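Local atomic coordinates of cystathionine beta-lyases/cystathionine gamma-synthases (Corynebacterium glutamicum, PDB entry 5X5H), a protein that probably catalyses the pyridoxal-phosphate-dependent joining of O-succinyl-L-homoserine and L-cysteine into L,L-cystathionine, releasing succinate, in methionine biosynthesis. Residues P31-T36 with G56-V61; Y52-N57 with G236-V241; A62-V67 with G76-S81; T86-R91 with E226-M231; G207-V212 with G334-L339. All blocks are in the same frame, centred on the assembly; numbering follows the deposited sequence.

Interaction 1: P31-T36 with G56-V61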
# COMPACT_ATOMS: atom_id res chain seq x y z
N PRO A 31 0.54 13.01 2.23
CA PRO A 31 1.47 11.87 2.41
C PRO A 31 0.81 10.79 3.27
O PRO A 31 -0.10 11.09 4.08
CB PRO A 31 2.65 12.51 3.17
CG PRO A 31 2.58 13.99 2.84
CD PRO A 31 1.12 14.29 2.74
N ILE A 32 1.27 9.55 3.08
CA ILE A 32 0.87 8.39 3.85
C ILE A 32 1.84 8.28 5.01
O ILE A 32 3.03 7.88 4.75
CB ILE A 32 0.71 7.15 2.99
CG1 ILE A 32 -0.33 7.41 1.93
CG2 ILE A 32 0.28 5.99 3.88
CD1 ILE A 32 -0.32 6.31 0.86
N TYR A 33 1.47 8.68 6.22
CA TYR A 33 2.40 8.64 7.33
C TYR A 33 2.34 7.30 8.05
O TYR A 33 1.78 7.13 9.11
CB TYR A 33 2.05 9.78 8.31
CG TYR A 33 2.41 11.16 7.80
CD1 TYR A 33 3.71 11.59 7.93
CD2 TYR A 33 1.55 11.98 7.09
CE1 TYR A 33 4.08 12.81 7.46
CE2 TYR A 33 1.93 13.22 6.60
CZ TYR A 33 3.20 13.60 6.78
OH TYR A 33 3.63 14.83 6.24
N ALA A 34 2.96 6.32 7.40
CA ALA A 34 3.08 4.97 7.96
C ALA A 34 4.16 4.81 8.99
O ALA A 34 5.26 4.32 8.75
CB ALA A 34 3.21 3.91 6.81
N SER A 35 3.81 5.40 10.13
CA SER A 35 4.64 5.52 11.29
C SER A 35 3.78 5.35 12.46
O SER A 35 2.68 6.00 12.51
CB SER A 35 5.36 6.85 11.42
OG SER A 35 6.36 7.07 10.45
N THR A 36 4.16 4.60 13.48
CA THR A 36 3.34 4.49 14.71
C THR A 36 3.65 5.62 15.66
O THR A 36 2.85 5.85 16.59
CB THR A 36 3.65 3.18 15.42
OG1 THR A 36 5.05 3.14 15.66
CG2 THR A 36 3.27 2.01 14.57
N GLY A 56 -3.57 9.86 17.21
CA GLY A 56 -3.72 10.77 16.10
C GLY A 56 -2.70 10.56 15.03
O GLY A 56 -1.52 10.34 15.37
N ASN A 57 -3.08 10.71 13.74
CA ASN A 57 -2.09 10.70 12.63
C ASN A 57 -2.56 11.64 11.58
O ASN A 57 -3.78 11.61 11.24
CB ASN A 57 -1.98 9.23 12.15
CG ASN A 57 -1.03 9.07 10.98
OD1 ASN A 57 -1.29 9.53 9.90
ND2 ASN A 57 0.04 8.32 11.23
N PRO A 58 -1.70 12.39 10.90
CA PRO A 58 -2.16 13.37 9.91
C PRO A 58 -2.93 12.82 8.75
O PRO A 58 -3.78 13.50 8.14
CB PRO A 58 -0.92 14.09 9.50
CG PRO A 58 0.16 13.54 10.29
CD PRO A 58 -0.24 12.43 11.10
N THR A 59 -2.57 11.62 8.29
CA THR A 59 -3.24 11.01 7.13
C THR A 59 -4.69 10.69 7.49
O THR A 59 -5.59 10.93 6.70
CB THR A 59 -2.54 9.77 6.66
OG1 THR A 59 -1.13 10.01 6.39
CG2 THR A 59 -3.23 9.15 5.45
N ILE A 60 -4.92 10.26 8.71
CA ILE A 60 -6.30 9.95 9.21
C ILE A 60 -7.03 11.25 9.43
O ILE A 60 -8.21 11.41 9.01
CB ILE A 60 -6.22 9.11 10.51
CG1 ILE A 60 -5.45 7.83 10.23
CG2 ILE A 60 -7.62 8.88 11.08
CD1 ILE A 60 -5.20 6.95 11.47
N VAL A 61 -6.41 12.25 10.02
CA VAL A 61 -7.08 13.55 10.27
C VAL A 61 -7.48 14.22 8.97
O VAL A 61 -8.56 14.81 8.88
CB VAL A 61 -6.17 14.45 11.14
CG1 VAL A 61 -6.74 15.86 11.18
CG2 VAL A 61 -6.10 13.86 12.52
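Thr-59 and Asn-57 hold the 31-36 loop with three hydrogen bonds. The hydroxyl of Thr-59 works in both directions. Thr-59 OG1 donates to Pro-31 O at 2.8 Å. Thr-59 OG1 also accepts from Tyr-33 N at 2.9 Å, a nearly straight bond (166°). It thus bridges the two backbone groups that flank Ile-32. The third bond runs from Asn-57 ND2 to Tyr-33 O at 3.0 Å, with the acceptor close to the amide plane. CG of Asn-57 lies anti to its backbone N (chi1 178°), on the side of the loop. Within its own segment, Asn-57 OD1 accepts from Thr-59 N at 2.9 Å. One amide therefore uses its oxygen on the helix and its nitrogen on the loop.

The packing centres on Tyr-33. CG of Pro-58 sits over one face of its ring, toward the rim, in a CH-pi contact 4.2 Å from the ring centroid. Thr-59 OG1 lies at the ring edge, 3.4 Å from Tyr-33 CD2. Tyr-25 of the second subunit meets the same ring edge-to-face.

The arrangement is an asparagine N-cap at the start of helix 58-70, joined to a buried loop at a subunit interface.

Interaction 2: Y52-N57 with G236-V241. With PLP (pyridoxal-5'-phosphate), chain B.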
# COMPACT_ATOMS: atom_id res chain seq x y z
N TYR A 52 1.53 9.54 18.59
CA TYR A 52 1.42 8.09 18.53
C TYR A 52 0.18 7.87 17.68
O TYR A 52 -0.87 8.48 17.94
CB TYR A 52 1.25 7.49 19.92
CG TYR A 52 1.25 6.00 19.92
CD1 TYR A 52 2.42 5.25 19.67
CD2 TYR A 52 0.13 5.30 20.25
CE1 TYR A 52 2.36 3.85 19.67
CE2 TYR A 52 0.06 3.92 20.23
CZ TYR A 52 1.21 3.20 20.02
OH TYR A 52 1.25 1.83 20.09
N THR A 53 0.24 7.00 16.63
CA THR A 53 -0.85 6.96 15.65
C THR A 53 -2.20 6.56 16.22
O THR A 53 -3.19 7.08 15.77
CB THR A 53 -0.34 6.09 14.50
OG1 THR A 53 0.56 6.91 13.74
CG2 THR A 53 -1.47 5.57 13.56
N ARG A 54 -2.26 5.71 17.24
CA ARG A 54 -3.57 5.42 17.84
C ARG A 54 -4.22 6.64 18.45
O ARG A 54 -5.45 6.79 18.43
CB ARG A 54 -3.37 4.34 18.93
CG ARG A 54 -4.70 4.11 19.67
CD ARG A 54 -4.78 2.91 20.55
NE ARG A 54 -3.65 2.51 21.23
CZ ARG A 54 -3.11 3.08 22.31
NH1 ARG A 54 -2.03 2.60 22.81
NH2 ARG A 54 -3.61 4.17 22.84
N VAL A 55 -3.45 7.62 18.91
CA VAL A 55 -3.98 8.89 19.42
C VAL A 55 -4.21 9.96 18.38
O VAL A 55 -4.86 10.98 18.62
CB VAL A 55 -3.05 9.37 20.60
CG1 VAL A 55 -3.30 10.76 20.95
CG2 VAL A 55 -3.27 8.37 21.75
N GLY A 56 -3.57 9.86 17.21
CA GLY A 56 -3.72 10.77 16.10
C GLY A 56 -2.70 10.56 15.03
O GLY A 56 -1.52 10.34 15.37
N ASN A 57 -3.08 10.71 13.74
CA ASN A 57 -2.09 10.70 12.63
C ASN A 57 -2.56 11.64 11.58
O ASN A 57 -3.78 11.61 11.24
CB ASN A 57 -1.98 9.23 12.15
CG ASN A 57 -1.03 9.07 10.98
OD1 ASN A 57 -1.29 9.53 9.90
ND2 ASN A 57 0.04 8.32 11.23
N GLY A 236 -9.13 2.32 20.82
CA GLY A 236 -8.27 2.01 19.73
C GLY A 236 -8.85 1.34 18.49
O GLY A 236 -8.05 0.75 17.77
N PRO A 237 -10.10 1.49 18.07
CA PRO A 237 -10.56 0.97 16.78
C PRO A 237 -10.23 1.96 15.70
O PRO A 237 -11.18 2.57 15.10
CB PRO A 237 -12.02 0.75 17.01
CG PRO A 237 -12.43 1.81 17.89
CD PRO A 237 -11.25 2.05 18.80
N ILE A 238 -8.96 2.16 15.47
CA ILE A 238 -8.53 3.20 14.55
C ILE A 238 -8.23 2.63 13.17
O ILE A 238 -7.79 1.46 13.00
CB ILE A 238 -7.28 3.91 15.02
CG1 ILE A 238 -6.05 2.98 15.22
CG2 ILE A 238 -7.60 4.64 16.33
CD1 ILE A 238 -4.85 3.77 14.77
N PRO A 239 -8.48 3.41 12.08
CA PRO A 239 -8.17 2.93 10.73
C PRO A 239 -6.67 2.90 10.50
O PRO A 239 -5.89 3.64 11.12
CB PRO A 239 -8.79 3.99 9.83
CG PRO A 239 -9.00 5.12 10.66
CD PRO A 239 -8.89 4.79 12.09
N SER A 240 -6.23 2.04 9.61
CA SER A 240 -4.89 2.11 9.03
C SER A 240 -4.68 3.40 8.25
O SER A 240 -5.62 3.97 7.62
CB SER A 240 -4.82 0.99 7.95
OG SER A 240 -3.67 1.04 7.18
N VAL A 241 -3.47 3.91 8.20
CA VAL A 241 -3.17 5.08 7.40
C VAL A 241 -3.36 4.77 5.92
O VAL A 241 -3.74 5.62 5.12
CB VAL A 241 -1.80 5.74 7.63
CG1 VAL A 241 -1.70 6.25 9.04
CG2 VAL A 241 -0.69 4.76 7.28
N1 PLP B . 0.22 -3.55 26.08
C2 PLP B . 1.48 -3.16 26.17
C2A PLP B . 2.36 -3.94 27.09
C3 PLP B . 1.96 -2.22 25.33
O3 PLP B . 3.27 -1.80 25.35
C4 PLP B . 1.13 -1.57 24.40
C4A PLP B . 1.68 -0.53 23.51
C5 PLP B . -0.26 -1.87 24.42
C6 PLP B . -0.64 -2.89 25.28
C5A PLP B . -1.30 -1.16 23.56
O4P PLP B . -1.18 -1.54 22.15
P PLP B . -1.56 -0.51 21.01
O1P PLP B . -0.69 0.72 21.19
O2P PLP B . -1.26 -1.37 19.80
O3P PLP B . -3.06 -0.21 21.13
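Thr-53 and Arg-54 pack on Ile-238 and Gly-236 in a loop that serves the cofactor site of another subunit. CD1 of Ile-238 touches Thr-53 CG2 at 4.0 Å, and the two side chains cross at about a right angle. The CG2 branch of Ile-238 lies 3.7 Å from Arg-54 O. With CG1 of Ile-238 between its backbone N and carbonyl carbon (chi1 58°), both branches reach the 53-54 backbone. Gly-236 has a positive phi and follows helix 222-235. CA of Gly-236 lies 3.7 Å from Arg-54 CD, where a CB would clash.

Farther along, CG1 of Val-241 lies 3.4 Å from Asn-57 OD1. ND2 of Asn-57 donates to Thr-53 OG1, which also bonds Ser-35.

The phosphate of PLP in chain B is gripped from this loop, as is usual in the trans-sulfuration family, where a neighbouring subunit completes the active site. Arg-54 NE donates to PLP O3P at 2.8 Å, and Arg-54 NH1 donates to PLP O1P at 2.8 Å. The phosphorus lies at the guanidinium edge, in plane. Tyr-52 OH also bonds O1P, while CE2 of the Tyr-52 ring lies over one face of the guanidinium. Arg-54 NH2 bonds Gly-233 O, and NH1 meets Tyr-107 of the third subunit.

Interaction 3: A62-V67 with G76-S81. With PLP (pyridoxal-5'-phosphate), chain C.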
# COMPACT_ATOMS: atom_id res chain seq x y z
N ALA A 62 -6.72 14.05 7.90
CA ALA A 62 -7.13 14.58 6.58
C ALA A 62 -8.47 14.04 6.14
O ALA A 62 -9.37 14.79 5.69
CB ALA A 62 -6.04 14.41 5.52
N LEU A 63 -8.63 12.74 6.27
CA LEU A 63 -9.93 12.10 5.98
C LEU A 63 -11.08 12.62 6.83
O LEU A 63 -12.15 13.02 6.30
CB LEU A 63 -9.82 10.61 6.09
CG LEU A 63 -11.13 9.83 6.00
CD1 LEU A 63 -11.85 10.00 4.67
CD2 LEU A 63 -10.93 8.41 6.36
N GLU A 64 -10.83 12.66 8.12
CA GLU A 64 -11.81 13.14 9.10
C GLU A 64 -12.29 14.51 8.80
O GLU A 64 -13.51 14.84 8.77
CB GLU A 64 -11.16 13.16 10.51
CG GLU A 64 -10.94 11.76 11.04
CD GLU A 64 -10.21 11.67 12.39
OE1 GLU A 64 -9.55 12.70 12.81
OE2 GLU A 64 -10.23 10.59 13.04
N GLN A 65 -11.38 15.42 8.46
CA GLN A 65 -11.72 16.81 8.18
C GLN A 65 -12.49 16.95 6.92
O GLN A 65 -13.33 17.83 6.75
CB GLN A 65 -10.44 17.67 8.20
CG GLN A 65 -9.83 17.78 9.58
CD GLN A 65 -10.67 18.46 10.57
OE1 GLN A 65 -11.18 17.89 11.56
NE2 GLN A 65 -10.97 19.72 10.26
N THR A 66 -12.23 16.10 5.92
CA THR A 66 -12.89 16.11 4.66
C THR A 66 -14.36 15.72 4.88
O THR A 66 -15.28 16.40 4.45
CB THR A 66 -12.26 15.24 3.62
OG1 THR A 66 -10.87 15.52 3.45
CG2 THR A 66 -12.91 15.44 2.27
N VAL A 67 -14.62 14.55 5.46
CA VAL A 67 -16.01 14.15 5.68
C VAL A 67 -16.78 15.13 6.59
O VAL A 67 -17.97 15.42 6.33
CB VAL A 67 -16.07 12.70 6.16
CG1 VAL A 67 -17.55 12.27 6.45
CG2 VAL A 67 -15.44 11.74 5.14
N GLY A 76 -15.01 15.59 13.07
CA GLY A 76 -15.09 14.28 12.54
C GLY A 76 -14.06 13.36 13.12
O GLY A 76 -12.92 13.76 13.35
N ARG A 77 -14.39 12.07 13.35
CA ARG A 77 -13.43 11.10 13.81
C ARG A 77 -13.67 9.77 13.13
O ARG A 77 -14.85 9.36 12.98
CB ARG A 77 -13.43 10.89 15.30
CG ARG A 77 -13.18 12.19 16.16
CD ARG A 77 -11.73 12.61 16.11
NE ARG A 77 -11.59 13.91 16.79
CZ ARG A 77 -10.48 14.63 16.86
NH1 ARG A 77 -9.38 14.16 16.38
NH2 ARG A 77 -10.51 15.81 17.45
N ALA A 78 -12.59 9.11 12.68
CA ALA A 78 -12.62 7.88 11.92
C ALA A 78 -12.27 6.70 12.72
O ALA A 78 -11.54 6.69 13.70
CB ALA A 78 -11.71 7.98 10.73
N PHE A 79 -12.85 5.56 12.29
CA PHE A 79 -12.78 4.30 12.95
C PHE A 79 -12.54 3.14 11.95
O PHE A 79 -12.78 3.33 10.75
CB PHE A 79 -14.06 4.02 13.78
CG PHE A 79 -14.27 5.09 14.85
CD1 PHE A 79 -13.59 5.05 16.01
CD2 PHE A 79 -15.02 6.23 14.57
CE1 PHE A 79 -13.72 6.03 17.00
CE2 PHE A 79 -15.20 7.22 15.48
CZ PHE A 79 -14.50 7.14 16.67
N SER A 80 -12.21 1.96 12.49
CA SER A 80 -11.85 0.84 11.67
C SER A 80 -13.03 0.30 10.81
O SER A 80 -12.76 -0.44 9.86
CB SER A 80 -11.48 -0.37 12.56
OG SER A 80 -10.58 -0.04 13.51
N SER A 81 -14.29 0.57 11.19
CA SER A 81 -15.45 0.06 10.45
C SER A 81 -16.61 0.92 10.89
O SER A 81 -16.61 1.61 11.90
CB SER A 81 -15.68 -1.44 10.68
OG SER A 81 -16.07 -1.61 12.08
N1 PLP C . -24.87 0.99 8.55
C2 PLP C . -25.35 0.69 7.36
C2A PLP C . -26.56 1.43 6.91
C3 PLP C . -24.64 -0.13 6.55
O3 PLP C . -25.07 -0.47 5.28
C4 PLP C . -23.45 -0.75 6.97
C4A PLP C . -22.72 -1.65 6.06
C5 PLP C . -23.04 -0.55 8.31
C6 PLP C . -23.79 0.35 9.04
C5A PLP C . -21.83 -1.24 8.94
O4P PLP C . -20.57 -0.72 8.41
P PLP C . -19.30 -1.66 8.30
O1P PLP C . -19.68 -2.83 7.42
O2P PLP C . -18.31 -0.66 7.71
O3P PLP C . -18.90 -2.07 9.72
O HOH W 1 -8.20 11.76 15.11
O HOH W 2 -10.36 15.38 13.08
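Glu-64 joins helix 58-70 to strand 75-79, the outermost strand of the seven-stranded sheet within this chain, by reaching Ala-78 and Arg-77. The segments run at 126° to each other, with their axes 6.8 Å apart at the closest point. Ala-78 N donates to Glu-64 OE2 at 2.8 Å in a fairly straight bond (164°). The amide meets OE2 on the anti side and lies somewhat out of the carboxylate plane. CG of Glu-64 is anti to its carbonyl carbon (chi1 -71°) and the chain runs extended beyond it, which carries the carboxylate across to the strand. OE2 has a second partner in Gln-232 of helix 222-235, which also bonds Ala-78 O.

OE1 faces Arg-77. The direct salt bridge from Glu-64 OE1 to Arg-77 NH1 is long, at 3.9 Å, with the two planes almost perpendicular. A water lies 2.8 Å from Glu-64 OE1 and accepts from Arg-77 NH1. The stronger partner of this guanidinium is Asp-225, through NH2. A second water lies between Glu-64 OE1 and Gly-76 O and is within bonding distance of both.

The helix packs on the edge strand of the large PLP-binding sheet and reaches the next strand, 215-219, through Leu-63 on Leu-216. The CA atoms of Glu-64 and Gly-76 come within 4.9 Å, and Gly-76 O lies 3.4 Å from Glu-64 CB. A CB on Gly-76 would clash with Glu-64 O. Leu-63 CD2 touches Ala-78 CB loosely, at 4.5 Å. Past the strand, Ser-81 enters the cofactor pocket: Ser-81 CB is 3.4 Å from O3P of PLP in chain C, and its OG caps the next helix at Ala-84 N.

Interaction 4: T86-R91 with E226-M231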
# COMPACT_ATOMS: atom_id res chain seq x y z
N THR A 86 -20.14 2.81 15.35
CA THR A 86 -21.47 2.69 16.03
C THR A 86 -21.21 2.30 17.48
O THR A 86 -21.80 2.89 18.40
CB THR A 86 -22.33 1.65 15.31
OG1 THR A 86 -22.59 2.08 13.94
CG2 THR A 86 -23.67 1.42 15.99
N ASP A 87 -20.37 1.32 17.72
CA ASP A 87 -20.09 0.89 19.07
C ASP A 87 -19.53 1.99 19.94
O ASP A 87 -19.96 2.20 21.08
CB ASP A 87 -19.12 -0.27 18.98
CG ASP A 87 -18.72 -0.80 20.31
OD1 ASP A 87 -19.61 -1.41 20.99
OD2 ASP A 87 -17.50 -0.75 20.75
N ILE A 88 -18.60 2.75 19.41
CA ILE A 88 -18.03 3.89 20.15
C ILE A 88 -19.10 4.92 20.42
O ILE A 88 -19.18 5.41 21.58
CB ILE A 88 -16.88 4.55 19.35
CG1 ILE A 88 -15.66 3.63 19.25
CG2 ILE A 88 -16.46 5.86 20.02
CD1 ILE A 88 -15.07 3.15 20.55
N LEU A 89 -19.95 5.28 19.46
CA LEU A 89 -20.96 6.28 19.71
C LEU A 89 -21.92 5.78 20.76
O LEU A 89 -22.32 6.51 21.71
CB LEU A 89 -21.66 6.70 18.39
CG LEU A 89 -22.33 7.98 18.09
CD1 LEU A 89 -21.67 9.17 18.70
CD2 LEU A 89 -22.64 7.92 16.61
N PHE A 90 -22.31 4.52 20.76
CA PHE A 90 -23.16 3.91 21.74
C PHE A 90 -22.53 4.08 23.14
O PHE A 90 -23.21 4.36 24.15
CB PHE A 90 -23.49 2.42 21.54
CG PHE A 90 -24.46 2.07 20.46
CD1 PHE A 90 -25.17 2.98 19.71
CD2 PHE A 90 -24.57 0.76 20.13
CE1 PHE A 90 -26.06 2.56 18.67
CE2 PHE A 90 -25.45 0.35 19.13
CZ PHE A 90 -26.18 1.25 18.46
N ARG A 91 -21.22 3.80 23.27
CA ARG A 91 -20.54 3.81 24.55
C ARG A 91 -20.40 5.17 25.07
O ARG A 91 -20.22 5.27 26.30
CB ARG A 91 -19.20 3.03 24.41
CG ARG A 91 -19.50 1.57 24.21
CD ARG A 91 -18.26 0.91 23.63
NE ARG A 91 -17.40 0.56 24.72
CZ ARG A 91 -16.23 -0.05 24.60
NH1 ARG A 91 -15.78 -0.34 23.42
NH2 ARG A 91 -15.64 -0.48 25.69
N GLU A 226 -14.57 15.68 21.69
CA GLU A 226 -13.57 15.29 22.70
C GLU A 226 -13.77 13.84 23.15
O GLU A 226 -12.79 13.13 23.37
CB GLU A 226 -13.68 16.23 23.95
CG GLU A 226 -13.14 17.61 23.70
CD GLU A 226 -13.59 18.60 24.81
OE1 GLU A 226 -14.39 18.28 25.75
OE2 GLU A 226 -13.28 19.78 24.57
N GLU A 227 -15.00 13.39 23.39
CA GLU A 227 -15.26 12.01 23.83
C GLU A 227 -14.93 11.04 22.66
O GLU A 227 -14.37 9.98 22.95
CB GLU A 227 -16.71 11.83 24.25
CG GLU A 227 -17.12 12.63 25.51
CD GLU A 227 -16.09 12.38 26.60
OE1 GLU A 227 -15.83 11.19 26.96
OE2 GLU A 227 -15.38 13.36 26.99
N LEU A 228 -15.24 11.40 21.43
CA LEU A 228 -14.87 10.50 20.23
C LEU A 228 -13.38 10.37 20.18
O LEU A 228 -12.87 9.27 19.97
CB LEU A 228 -15.45 11.09 18.97
CG LEU A 228 -16.98 10.95 18.82
CD1 LEU A 228 -17.48 11.91 17.77
CD2 LEU A 228 -17.34 9.52 18.46
N LEU A 229 -12.64 11.47 20.36
CA LEU A 229 -11.17 11.38 20.39
C LEU A 229 -10.64 10.55 21.51
O LEU A 229 -9.75 9.73 21.34
CB LEU A 229 -10.60 12.81 20.42
CG LEU A 229 -9.07 12.89 20.54
CD1 LEU A 229 -8.40 12.29 19.35
CD2 LEU A 229 -8.67 14.36 20.68
N PHE A 230 -11.21 10.72 22.74
CA PHE A 230 -10.83 9.98 23.89
C PHE A 230 -11.02 8.52 23.61
O PHE A 230 -10.15 7.68 23.88
CB PHE A 230 -11.67 10.39 25.11
CG PHE A 230 -11.45 9.51 26.30
CD1 PHE A 230 -10.33 9.73 27.08
CD2 PHE A 230 -12.22 8.36 26.53
CE1 PHE A 230 -10.06 8.87 28.16
CE2 PHE A 230 -11.92 7.51 27.61
CZ PHE A 230 -10.84 7.77 28.37
N MET A 231 -12.15 8.14 23.00
CA MET A 231 -12.39 6.75 22.77
C MET A 231 -11.59 6.16 21.59
O MET A 231 -11.20 4.98 21.61
CB MET A 231 -13.92 6.51 22.52
CG MET A 231 -14.75 6.83 23.69
SD MET A 231 -14.58 5.78 25.15
CE MET A 231 -15.86 4.58 24.79
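Ile-88 and Met-231 form the tight part of this helix pair. CG2 of Ile-88 meets Met-231 CB at 3.6 Å, and CD1 of Ile-88 lies 4.1 Å from the same atom. The two side chains slide past each other in opposite directions. CG2 of Ile-88 is anti to its backbone N, while the other branch turns back beside that N. Met-231 is bent at chi2 (-68°) and again at chi3 (-91°). Its end folds over to Arg-91, where Met-231 CE touches Arg-91 CB at 3.7 Å.

The leucine side is looser. Leu-228 CD2 lies 4.1 Å from Ile-88 CG2 and 4.4 Å from Leu-89 CD1. The segment axes are 10.1 Å apart at the closest point, at 121° to each other. The contacts are between side chains. Toward solvent the helix carries Glu-226 and Glu-227, both exposed and neither touching segment 86-91.

The Arg-91 guanidinium has Met-231 CE obliquely beside it, and its N-H groups turn to carboxylates. Arg-91 NH1 bonds Asp-87 OD2 one turn earlier at 3.2 Å, and NH2 forms a salt bridge with Asp-87 of the third subunit. The pair is thus buried beside a subunit interface.

Both helices pack on Phe-79 of strand 75-79, through Ile-88 and Leu-228. Helix 82-93 also meets helix 108-118 through Phe-90.

Interaction 5: G207-V212 with G334-L339; sequences GGHSDV and GGVESL
This is a buried loop-to-loop contact, made by Gly-208 and Ser-210 with Gly-335, Val-336 and Glu-337. One loop joins strands 197-201 and 215-219 of the large sheet. The other leads into strand 339-341 of the small sheet.

The backbones meet at the glycines, where the CA atoms of Gly-208 and Gly-335 approach to 4.4 Å. Gly-208 O takes a weak hydrogen bond from Val-336 N at 3.0 Å (130°). The same oxygen of Gly-208 receives a CA-H...O contact from Gly-335 CA at 3.2 Å. In the reverse direction, Gly-208 CA points a hydrogen at Gly-334 O, at 3.6 Å. A water donates to both Gly-208 O and Gly-334 O and ties the two carbonyls together. A CB on Gly-335 would clash with Ser-210 OG. Gly-208 and Gly-334 both have positive phi.

The main side-chain bond is short. Ser-210 OG donates to Glu-337 OE2 at 2.6 Å, meeting the syn lone pair of OE2. CG of Glu-337 stands between the backbone N and carbonyl carbon (chi1 77°), and a bend at chi2 (-67°) turns CD back. Val-336 CG1 packs 3.5 Å from Gly-208 O.

Other chains close in on the first loop. Asp-211 pairs with Arg-249 of the fourth subunit, and Ser-210 O weakly bonds Thr-36 of the third. The arrangement is a glycine-rich junction between the two sheets, near Lys-204, the predicted cofactor-attachment residue of this PLP-dependent fold.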
# COMPACT_ATOMS: atom_id res chain seq x y z
N GLY A 207 -15.82 5.58 0.42
CA GLY A 207 -14.70 4.96 -0.28
C GLY A 207 -14.97 4.65 -1.70
O GLY A 207 -14.16 4.91 -2.56
N GLY A 208 -16.10 3.97 -1.91
CA GLY A 208 -16.66 3.78 -3.25
C GLY A 208 -16.13 2.71 -4.15
O GLY A 208 -16.58 2.53 -5.26
N HIS A 209 -15.04 2.04 -3.70
CA HIS A 209 -14.25 1.10 -4.56
C HIS A 209 -14.15 -0.29 -3.94
O HIS A 209 -13.39 -1.14 -4.43
CB HIS A 209 -12.94 1.69 -4.98
CG HIS A 209 -13.08 3.00 -5.70
ND1 HIS A 209 -12.85 3.20 -7.07
CD2 HIS A 209 -13.43 4.17 -5.19
CE1 HIS A 209 -13.16 4.46 -7.33
NE2 HIS A 209 -13.48 5.09 -6.21
N SER A 210 -15.01 -0.56 -2.93
CA SER A 210 -15.11 -1.88 -2.34
C SER A 210 -13.83 -2.46 -1.91
O SER A 210 -13.60 -3.66 -2.08
CB SER A 210 -15.82 -2.86 -3.27
OG SER A 210 -17.14 -2.29 -3.58
N ASP A 211 -12.91 -1.63 -1.43
CA ASP A 211 -11.57 -2.08 -1.05
C ASP A 211 -11.06 -1.65 0.27
O ASP A 211 -9.89 -1.95 0.64
CB ASP A 211 -10.55 -1.80 -2.13
CG ASP A 211 -10.40 -0.35 -2.46
OD1 ASP A 211 -11.01 0.56 -1.84
OD2 ASP A 211 -9.58 -0.01 -3.41
N VAL A 212 -11.86 -0.96 1.04
CA VAL A 212 -11.44 -0.48 2.37
C VAL A 212 -12.68 -0.49 3.30
O VAL A 212 -13.66 0.17 3.00
CB VAL A 212 -10.72 0.88 2.36
CG1 VAL A 212 -11.34 1.88 1.44
CG2 VAL A 212 -10.59 1.44 3.73
N GLY A 334 -22.54 0.23 -2.52
CA GLY A 334 -21.96 1.54 -2.66
C GLY A 334 -20.64 1.59 -3.39
O GLY A 334 -20.07 2.71 -3.47
N GLY A 335 -20.25 0.53 -4.00
CA GLY A 335 -19.10 0.57 -4.90
C GLY A 335 -19.47 0.85 -6.30
O GLY A 335 -20.62 0.88 -6.71
N VAL A 336 -18.43 1.13 -7.10
CA VAL A 336 -18.62 1.43 -8.52
C VAL A 336 -19.22 0.25 -9.25
O VAL A 336 -19.97 0.45 -10.24
CB VAL A 336 -17.33 1.87 -9.21
CG1 VAL A 336 -16.86 3.21 -8.70
CG2 VAL A 336 -16.23 0.82 -9.11
N GLU A 337 -18.97 -0.97 -8.82
CA GLU A 337 -19.56 -2.19 -9.42
C GLU A 337 -20.94 -2.45 -8.82
O GLU A 337 -21.19 -2.27 -7.60
CB GLU A 337 -18.64 -3.35 -9.17
CG GLU A 337 -18.61 -4.00 -7.79
CD GLU A 337 -18.06 -3.17 -6.61
OE1 GLU A 337 -17.22 -2.20 -6.85
OE2 GLU A 337 -18.46 -3.47 -5.44
N SER A 338 -21.81 -2.94 -9.69
CA SER A 338 -23.18 -3.32 -9.21
C SER A 338 -23.17 -4.68 -8.49
O SER A 338 -22.55 -5.63 -8.90
CB SER A 338 -24.09 -3.45 -10.45
OG SER A 338 -24.34 -2.18 -11.05
N LEU A 339 -23.94 -4.68 -7.40
CA LEU A 339 -24.07 -5.88 -6.55
C LEU A 339 -25.52 -6.15 -6.27
O LEU A 339 -26.32 -5.24 -6.23
CB LEU A 339 -23.29 -5.71 -5.23
CG LEU A 339 -21.80 -5.36 -5.27
CD1 LEU A 339 -21.33 -5.21 -3.78
CD2 LEU A 339 -21.02 -6.40 -5.99
O HOH W 3 -19.20 4.26 -5.92

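Interactions 1 and 2 share Gly-56 and Asn-57, and their centres are 8 Å apart. Ser-35 O lies 2.6 Å from Thr-53 OG1, so the 31-36 loop is bonded to the loop that binds the PLP phosphate in chain B. Interaction 3 touches interaction 2 through Pro-237 O and Ser-80 N, 2.9 Å apart. It touches interaction 4 through Phe-79 and Arg-77. Ser-81 of interaction 3 lines the pocket of the PLP in chain C. One chain therefore contributes to two cofactor sites. Interaction 5 stands apart, its centre about 18 Å from that of interaction 3, but CA of Gly-334 is about 9 Å from the nearest atom of a bound PLP.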